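Local coordinates for putative aspartate aminotransferase (Thermus thermophilus, PDB 1IUG), which probably transfers amino groups between amino acids and 2-oxo acids, using pyridoxal 5'-phosphate as cofactor, as a class-V aminotransferase, at residues Leu187-Leu193 against Leu235-Val239. Sequence-based numbering, arbitrary orientation.
Sequences LMCPPGL and LVLAV
L235 of helix 233-246 and L193, the first residue of strand 193-198, meet in a buried, largely apolar loop-on-helix contact beside the last but one strand of the seven-stranded sheet in the cofactor-binding domain. The chain entering that strand, residues 187-193, follows closely on K185, which carries pyridoxal phosphate as a Schiff base, and bends round one side of the helix, so a single turn is gripped at several points. L235 is the wedge. Its CG lies beside its own backbone N (chi1 -60°), and the two methyls part: CD1 enters the bend, 3.6 Å from CA of G192 and close to the carbonyl O of P191, while CD2 rests against the P190 ring, 4.0 Å from CB. The fit suits glycine on two counts, since a CB at G192 would collide with CD1 and, at this residue's backbone angles (phi 142°), with the preceding carbonyl O.

L193 and L235 run past each other in opposite directions. CD1 of L193 lies between helical residues one turn apart, against CB of L235 and 3.7 Å from CG2 of V239, with CG2 of V236 also near. Cutting L193 back to an alanine removes CG and both methyls, which would probably open a gap between these three residues. Farther along, SG of C189 packs 4.1 Å from CB of A238 and also meets CG2 of V239.

L20 of helix 14-21 touches both P190 and L235, and N234 of the second subunit packs on P190 and P191. Several of the loop's backbone polar atoms are paired elsewhere: OG of S183 hydrogen-bonds O of P190 and N of L193. Cohesion with the helix therefore rests on shape and hydrophobic burial, while hydrogen bonding to neighbouring chain segments probably helps to fix the loop's course.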
# COMPACT_ATOMS: atom_id res chain seq x y z
N LEU A 187 1.21 15.09 -6.94
CA LEU A 187 2.47 15.03 -6.19
C LEU A 187 3.67 14.58 -7.04
O LEU A 187 4.81 14.74 -6.62
CB LEU A 187 2.34 14.13 -4.96
CG LEU A 187 1.55 14.68 -3.77
CD1 LEU A 187 1.53 13.64 -2.65
CD2 LEU A 187 2.18 15.96 -3.27
N MET A 188 3.39 14.02 -8.21
CA MET A 188 4.45 13.57 -9.12
C MET A 188 5.35 12.48 -8.52
O MET A 188 6.56 12.45 -8.75
CB MET A 188 5.28 14.76 -9.61
CG MET A 188 4.47 15.81 -10.38
SD MET A 188 5.34 17.39 -10.56
CE MET A 188 5.22 18.01 -8.86
N CYS A 189 4.73 11.60 -7.74
CA CYS A 189 5.43 10.49 -7.10
C CYS A 189 4.83 9.17 -7.57
O CYS A 189 3.77 9.16 -8.19
CB CYS A 189 5.30 10.59 -5.58
SG CYS A 189 6.21 11.94 -4.85
N PRO A 190 5.52 8.05 -7.32
CA PRO A 190 5.01 6.74 -7.74
C PRO A 190 3.77 6.37 -6.93
O PRO A 190 3.49 6.97 -5.88
CB PRO A 190 6.17 5.80 -7.39
CG PRO A 190 7.38 6.69 -7.38
CD PRO A 190 6.86 7.92 -6.71
N PRO A 191 2.97 5.41 -7.43
CA PRO A 191 1.75 4.94 -6.75
C PRO A 191 2.22 4.18 -5.51
O PRO A 191 3.32 3.63 -5.51
CB PRO A 191 1.15 3.96 -7.75
CG PRO A 191 1.68 4.42 -9.07
CD PRO A 191 3.10 4.77 -8.76
N GLY A 192 1.40 4.15 -4.46
CA GLY A 192 1.80 3.42 -3.27
C GLY A 192 1.42 4.06 -1.94
O GLY A 192 1.48 3.40 -0.91
N LEU A 193 1.08 5.34 -1.96
CA LEU A 193 0.69 6.05 -0.74
C LEU A 193 -0.67 6.72 -0.89
O LEU A 193 -1.05 7.15 -1.98
CB LEU A 193 1.72 7.11 -0.35
CG LEU A 193 3.15 6.70 0.01
CD1 LEU A 193 3.95 7.94 0.37
CD2 LEU A 193 3.13 5.71 1.17
N LEU A 235 8.91 5.83 -0.51
CA LEU A 235 7.96 6.72 -1.16
C LEU A 235 7.74 7.97 -0.31
O LEU A 235 7.56 9.06 -0.84
CB LEU A 235 6.64 6.01 -1.40
CG LEU A 235 6.65 4.76 -2.29
CD1 LEU A 235 5.23 4.25 -2.46
CD2 LEU A 235 7.25 5.07 -3.64
N VAL A 236 7.74 7.81 1.01
CA VAL A 236 7.56 8.93 1.93
C VAL A 236 8.69 9.94 1.71
O VAL A 236 8.45 11.15 1.71
CB VAL A 236 7.53 8.45 3.41
CG1 VAL A 236 7.49 9.64 4.36
CG2 VAL A 236 6.30 7.58 3.65
N LEU A 237 9.90 9.43 1.48
CA LEU A 237 11.07 10.27 1.21
C LEU A 237 10.83 11.09 -0.04
O LEU A 237 11.14 12.29 -0.08
CB LEU A 237 12.32 9.42 1.02
CG LEU A 237 13.18 9.15 2.26
CD1 LEU A 237 14.17 8.03 1.96
CD2 LEU A 237 13.90 10.43 2.66
N ALA A 238 10.31 10.43 -1.07
CA ALA A 238 10.01 11.07 -2.35
C ALA A 238 8.95 12.17 -2.18
O ALA A 238 9.07 13.25 -2.76
CB ALA A 238 9.54 10.02 -3.36
N VAL A 239 7.93 11.89 -1.38
CA VAL A 239 6.87 12.86 -1.11
C VAL A 239 7.44 14.10 -0.41
O VAL A 239 7.14 15.23 -0.78
CB VAL A 239 5.73 12.24 -0.25
CG1 VAL A 239 4.78 13.33 0.25
CG2 VAL A 239 4.96 11.20 -1.07